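PDB 2GIA: mitochondrial RNA-binding protein 1 from Trypanosoma brucei, which binds guide RNA together with its partner MRP2 and probably acts as an RNA matchmaker during mitochondrial RNA editing in trypanosomes. Local coordinates for residues Val80-Val85 with Phe138-Leu143; Phe99-Gln104 with Thr134-Leu139. All coordinates share one frame; numbering follows the deposited sequence.

Contact 1: residues Val80-Val85 with Phe138-Leu143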
loop_
_atom_site.group_PDB
_atom_site.type_symbol
_atom_site.label_atom_id
_atom_site.label_comp_id
_atom_site.label_asym_id
_atom_site.label_seq_id
_atom_site.Cartn_x
_atom_site.Cartn_y
_atom_site.Cartn_z
ATOM N N VAL B 80 -0.036 6.550 -15.380
ATOM C CA VAL B 80 -1.125 6.441 -16.370
ATOM C C VAL B 80 -2.347 5.850 -15.666
ATOM O O VAL B 80 -3.478 6.282 -15.890
ATOM C CB VAL B 80 -0.716 5.503 -17.583
ATOM C CG1 VAL B 80 -1.982 5.077 -18.400
ATOM C CG2 VAL B 80 0.247 6.228 -18.494
ATOM N N CYS B 81 -2.126 4.859 -14.807
ATOM C CA CYS B 81 -3.255 4.259 -14.073
ATOM C C CYS B 81 -3.972 5.297 -13.206
ATOM O O CYS B 81 -5.223 5.284 -13.059
ATOM C CB CYS B 81 -2.745 3.152 -13.131
ATOM S SG CYS B 81 -2.242 1.656 -14.070
ATOM N N LYS B 82 -3.152 6.170 -12.626
ATOM C CA LYS B 82 -3.621 7.229 -11.715
ATOM C C LYS B 82 -4.110 8.459 -12.448
ATOM O O LYS B 82 -4.579 9.422 -11.820
ATOM C CB LYS B 82 -2.470 7.586 -10.775
ATOM C CG LYS B 82 -2.296 6.536 -9.662
ATOM C CD LYS B 82 -1.084 6.827 -8.781
ATOM C CE LYS B 82 -1.068 5.879 -7.578
ATOM N NZ LYS B 82 -2.314 6.075 -6.754
ATOM N N GLU B 83 -4.000 8.419 -13.775
ATOM C CA GLU B 83 -4.433 9.505 -14.641
ATOM C C GLU B 83 -3.631 10.796 -14.454
ATOM O O GLU B 83 -4.161 11.890 -14.597
ATOM C CB GLU B 83 -5.950 9.759 -14.440
ATOM C CG GLU B 83 -6.747 8.477 -14.633
ATOM C CD GLU B 83 -8.245 8.603 -14.423
ATOM O OE1 GLU B 83 -8.920 7.570 -14.562
ATOM O OE2 GLU B 83 -8.752 9.705 -14.119
ATOM N N ARG B 84 -2.351 10.672 -14.131
ATOM C CA ARG B 84 -1.499 11.861 -14.001
ATOM C C ARG B 84 -0.885 12.157 -15.359
ATOM O O ARG B 84 -0.363 13.243 -15.598
ATOM C CB ARG B 84 -0.427 11.626 -12.959
ATOM C CG ARG B 84 -0.997 11.586 -11.548
ATOM C CD ARG B 84 0.137 11.538 -10.547
ATOM N NE ARG B 84 -0.294 11.416 -9.151
ATOM C CZ ARG B 84 0.532 11.552 -8.111
ATOM N NH1 ARG B 84 1.821 11.819 -8.302
ATOM N NH2 ARG B 84 0.073 11.411 -6.873
ATOM N N VAL B 85 -0.900 11.159 -16.234
ATOM C CA VAL B 85 -0.444 11.334 -17.610
ATOM C C VAL B 85 -1.356 10.476 -18.457
ATOM O O VAL B 85 -1.770 9.384 -18.044
ATOM C CB VAL B 85 1.002 10.943 -17.830
ATOM C CG1 VAL B 85 1.899 12.011 -17.233
ATOM C CG2 VAL B 85 1.274 9.604 -17.237
ATOM N N PHE B 138 -1.020 -4.984 -9.701
ATOM C CA PHE B 138 0.324 -5.506 -9.912
ATOM C C PHE B 138 1.329 -4.370 -10.048
ATOM O O PHE B 138 2.406 -4.416 -9.479
ATOM C CB PHE B 138 0.376 -6.393 -11.197
ATOM C CG PHE B 138 1.693 -7.098 -11.387
ATOM C CD1 PHE B 138 2.758 -6.471 -12.052
ATOM C CD2 PHE B 138 1.900 -8.350 -10.802
ATOM C CE1 PHE B 138 4.052 -7.086 -12.134
ATOM C CE2 PHE B 138 3.176 -8.983 -10.871
ATOM C CZ PHE B 138 4.262 -8.344 -11.546
ATOM N N LEU B 139 0.997 -3.366 -10.848
ATOM C CA LEU B 139 1.922 -2.261 -11.034
ATOM C C LEU B 139 2.134 -1.481 -9.712
ATOM O O LEU B 139 3.257 -1.087 -9.414
ATOM C CB LEU B 139 1.401 -1.317 -12.121
ATOM C CG LEU B 139 1.308 -1.943 -13.551
ATOM C CD1 LEU B 139 0.545 -0.961 -14.486
ATOM C CD2 LEU B 139 2.732 -2.220 -14.114
ATOM N N GLU B 140 1.069 -1.250 -8.936
ATOM C CA GLU B 140 1.253 -0.484 -7.686
ATOM C C GLU B 140 2.089 -1.316 -6.714
ATOM O O GLU B 140 2.960 -0.811 -5.998
ATOM C CB GLU B 140 -0.115 -0.109 -7.057
ATOM C CG GLU B 140 -0.907 0.788 -7.998
ATOM C CD GLU B 140 -2.057 1.521 -7.327
ATOM O OE1 GLU B 140 -2.896 2.124 -8.051
ATOM O OE2 GLU B 140 -2.118 1.492 -6.078
ATOM N N SER B 141 1.825 -2.602 -6.694
ATOM C CA SER B 141 2.609 -3.481 -5.825
ATOM C C SER B 141 4.071 -3.482 -6.255
ATOM O O SER B 141 4.993 -3.378 -5.423
ATOM C CB SER B 141 2.088 -4.933 -5.870
ATOM O OG SER B 141 0.853 -5.077 -5.177
ATOM N N ALA B 142 4.298 -3.620 -7.554
ATOM C CA ALA B 142 5.677 -3.708 -8.040
ATOM C C ALA B 142 6.443 -2.440 -7.758
ATOM O O ALA B 142 7.618 -2.492 -7.346
ATOM C CB ALA B 142 5.696 -4.021 -9.572
ATOM N N LEU B 143 5.800 -1.291 -7.971
ATOM C CA LEU B 143 6.516 -0.046 -7.721
ATOM C C LEU B 143 6.822 0.053 -6.203
ATOM O O LEU B 143 7.941 0.403 -5.787
ATOM C CB LEU B 143 5.670 1.168 -8.160
ATOM C CG LEU B 143 6.296 2.553 -7.866
ATOM C CD1 LEU B 143 7.652 2.723 -8.571
ATOM C CD2 LEU B 143 5.381 3.620 -8.380
#
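Cys81 and Leu139 meet side chain to side chain, SG of the cysteine lying 3.8 Å from CD1 of the leucine. Both chains leave the backbone beside their own N, opposite the carbonyl carbon (chi1 -73° for Cys81, -64° for Leu139), and this directs sulfur and methyl into the seam between two helices. A small, weakly polar thiol suits the last turn of helix 71-81, where it and a branched leucine together bridge the gap between the backbones. The same leucine also packs on Leu74, Leu77 and Val78 of that helix, so Cys81 closes one end of an apolar row.

Topologically, the seam joins the helix that follows the first antiparallel sheet to the one that follows the second, as in the Whirly-like fold of this family. Helix 71-81 ends here in a Schellman motif: Glu83 takes a positive phi of 65°, and its N bonds back to O of Val80 at 3.1 Å.

Beyond the sulfur the contact loosens toward solvent. Lys82 bends at the end of its chain, Glu140 reaches out extended, and NZ of Lys82 remains 4.2 Å from OE1 of Glu140. That is too far for a salt bridge, though near enough for a probable mild attraction. Long, flexible charged chains suit this outer border, since their ends can reach across it and still face solvent.

Contact 2: residues Phe99-Gln104 with Thr134-Leu139; sequences FEKSAQ and TLEHFL
The Phe99 ring receives Leu135 at its edge, in the plane of the ring: CD2 of Leu135 sits 3.8 Å from both CZ and CE2 of Phe99. CD1 of Leu139, one helical turn on, reaches the same CZ of Phe99 at 4.3 Å, while the ring of Tyr106 from the neighbouring strand meets Phe99 with its plane almost parallel. With CG anti to the backbone N (chi1 178°), Phe99 stretches from strand 96-101 toward helix 130-145. The axes of strand 99-101 and helix 134-139 approach to 12.9 Å, a gap that a long aromatic and a branched leucine can bridge from opposite directions.

Two strand positions later, the extended Lys101 brings its amine to 4.2 Å from OE1 of Glu136, and a water links them, accepting from NZ of Lys101 at 3.2 Å and donating to OE1 of Glu136 at 2.6 Å. Each charge has direct partners elsewhere: Lys101 bonds to the Cys81 carbonyl and to Glu83, and Glu136 to the Tyr106 hydroxyl and to Arg112 of a neighbouring MRP2 chain. Sheet and helix are thus held by apolar packing in the interior, with a hydrated polar network alongside that probably favours the charged forms of Lys101 and Glu136 and extends to the partner subunit.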
loop_
_atom_site.group_PDB
_atom_site.type_symbol
_atom_site.label_atom_id
_atom_site.label_comp_id
_atom_site.label_asym_id
_atom_site.label_seq_id
_atom_site.Cartn_x
_atom_site.Cartn_y
_atom_site.Cartn_z
ATOM N N PHE B 99 1.689 3.080 -23.750
ATOM C CA PHE B 99 0.781 2.501 -22.765
ATOM C C PHE B 99 -0.239 3.613 -22.466
ATOM O O PHE B 99 0.153 4.743 -22.089
ATOM C CB PHE B 99 1.535 2.155 -21.450
ATOM C CG PHE B 99 0.643 1.586 -20.377
ATOM C CD1 PHE B 99 0.276 2.354 -19.273
ATOM C CD2 PHE B 99 0.206 0.238 -20.458
ATOM C CE1 PHE B 99 -0.519 1.789 -18.242
ATOM C CE2 PHE B 99 -0.592 -0.349 -19.439
ATOM C CZ PHE B 99 -0.959 0.424 -18.318
ATOM N N GLU B 100 -1.539 3.311 -22.592
ATOM C CA GLU B 100 -2.526 4.350 -22.292
ATOM C C GLU B 100 -3.772 3.772 -21.648
ATOM O O GLU B 100 -4.041 2.564 -21.754
ATOM C CB GLU B 100 -2.904 5.127 -23.556
ATOM C CG GLU B 100 -3.268 4.263 -24.731
ATOM C CD GLU B 100 -3.260 5.095 -26.034
ATOM O OE1 GLU B 100 -2.690 4.639 -27.015
ATOM O OE2 GLU B 100 -3.822 6.208 -26.067
ATOM N N LYS B 101 -4.533 4.630 -20.985
ATOM C CA LYS B 101 -5.746 4.189 -20.286
ATOM C C LYS B 101 -6.925 4.362 -21.212
ATOM O O LYS B 101 -7.029 5.392 -21.876
ATOM C CB LYS B 101 -5.942 5.008 -18.992
ATOM C CG LYS B 101 -7.119 4.531 -18.085
ATOM C CD LYS B 101 -6.980 5.118 -16.683
ATOM C CE LYS B 101 -7.974 4.486 -15.696
ATOM N NZ LYS B 101 -7.654 5.007 -14.349
ATOM N N SER B 102 -7.765 3.332 -21.320
ATOM C CA SER B 102 -8.943 3.390 -22.185
ATOM C C SER B 102 -10.208 3.346 -21.316
ATOM O O SER B 102 -10.121 3.229 -20.092
ATOM C CB SER B 102 -8.944 2.204 -23.137
ATOM O OG SER B 102 -9.215 1.013 -22.428
ATOM N N ALA B 103 -11.381 3.423 -21.941
ATOM C CA ALA B 103 -12.636 3.367 -21.198
ATOM C C ALA B 103 -12.812 1.993 -20.569
ATOM O O ALA B 103 -13.356 1.895 -19.486
ATOM C CB ALA B 103 -13.846 3.670 -22.124
ATOM N N GLN B 104 -12.358 0.937 -21.235
ATOM C CA GLN B 104 -12.513 -0.412 -20.669
ATOM C C GLN B 104 -11.330 -0.924 -19.824
ATOM O O GLN B 104 -11.472 -1.902 -19.058
ATOM C CB GLN B 104 -12.769 -1.415 -21.785
ATOM C CG GLN B 104 -14.028 -1.137 -22.603
ATOM C CD GLN B 104 -15.285 -1.277 -21.774
ATOM O OE1 GLN B 104 -15.482 -2.293 -21.095
ATOM N NE2 GLN B 104 -16.148 -0.260 -21.818
ATOM N N THR B 134 -6.461 -6.199 -12.147
ATOM C CA THR B 134 -5.302 -7.068 -11.897
ATOM C C THR B 134 -3.986 -6.303 -12.247
ATOM O O THR B 134 -3.023 -6.271 -11.465
ATOM C CB THR B 134 -5.430 -8.344 -12.777
ATOM O OG1 THR B 134 -6.579 -9.094 -12.340
ATOM C CG2 THR B 134 -4.180 -9.198 -12.669
ATOM N N LEU B 135 -3.983 -5.654 -13.397
ATOM C CA LEU B 135 -2.808 -4.900 -13.856
ATOM C C LEU B 135 -2.508 -3.715 -12.934
ATOM O O LEU B 135 -1.365 -3.500 -12.556
ATOM C CB LEU B 135 -3.029 -4.391 -15.299
ATOM C CG LEU B 135 -1.853 -3.534 -15.799
ATOM C CD1 LEU B 135 -0.603 -4.419 -15.978
ATOM C CD2 LEU B 135 -2.212 -2.920 -17.119
ATOM N N GLU B 136 -3.520 -2.913 -12.612
ATOM C CA GLU B 136 -3.314 -1.792 -11.691
ATOM C C GLU B 136 -2.704 -2.271 -10.361
ATOM O O GLU B 136 -1.727 -1.672 -9.871
ATOM C CB GLU B 136 -4.663 -1.088 -11.380
ATOM C CG GLU B 136 -5.255 -0.289 -12.568
ATOM C CD GLU B 136 -6.716 0.133 -12.365
ATOM O OE1 GLU B 136 -7.178 1.004 -13.127
ATOM O OE2 GLU B 136 -7.409 -0.417 -11.464
ATOM N N HIS B 137 -3.290 -3.316 -9.752
ATOM C CA HIS B 137 -2.754 -3.794 -8.473
ATOM C C HIS B 137 -1.312 -4.287 -8.592
ATOM O O HIS B 137 -0.481 -4.032 -7.709
ATOM C CB HIS B 137 -3.646 -4.898 -7.907
ATOM C CG HIS B 137 -4.877 -4.368 -7.222
ATOM N ND1 HIS B 137 -5.037 -4.392 -5.858
ATOM C CD2 HIS B 137 -5.963 -3.727 -7.725
ATOM C CE1 HIS B 137 -6.166 -3.775 -5.541
ATOM N NE2 HIS B 137 -6.741 -3.358 -6.660
ATOM N N PHE B 138 -1.020 -4.984 -9.701
ATOM C CA PHE B 138 0.324 -5.506 -9.912
ATOM C C PHE B 138 1.329 -4.370 -10.048
ATOM O O PHE B 138 2.406 -4.416 -9.479
ATOM C CB PHE B 138 0.376 -6.393 -11.197
ATOM C CG PHE B 138 1.693 -7.098 -11.387
ATOM C CD1 PHE B 138 2.758 -6.471 -12.052
ATOM C CD2 PHE B 138 1.900 -8.350 -10.802
ATOM C CE1 PHE B 138 4.052 -7.086 -12.134
ATOM C CE2 PHE B 138 3.176 -8.983 -10.871
ATOM C CZ PHE B 138 4.262 -8.344 -11.546
ATOM N N LEU B 139 0.997 -3.366 -10.848
ATOM C CA LEU B 139 1.922 -2.261 -11.034
ATOM C C LEU B 139 2.134 -1.481 -9.712
ATOM O O LEU B 139 3.257 -1.087 -9.414
ATOM C CB LEU B 139 1.401 -1.317 -12.121
ATOM C CG LEU B 139 1.308 -1.943 -13.551
ATOM C CD1 LEU B 139 0.545 -0.961 -14.486
ATOM C CD2 LEU B 139 2.732 -2.220 -14.114
HETATM O O HOH W 1 -8.816 2.811 -12.378
#

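The centres of contacts 1 and 2 lie about 8 Å apart, and both draw on helix 130-145; their helical segments overlap at Phe138 and Leu139, and Leu139 touches across both. Along the chain, helix 71-81 and its cap come first, then strand 96-101 of the second sheet, and last the common helix, which closes both contacts. Their first segments also touch each other: CG1 of Val80 packs on CE1 of Phe99 at 3.6 Å. The three elements therefore share one continuous apolar interior, in which helix 130-145 meets the other helix and the second sheet together. Phe138 of this helix also meets Phe190 of a neighbouring MRP2 chain, tying the helix to the assembly of MRP1 with MRP2.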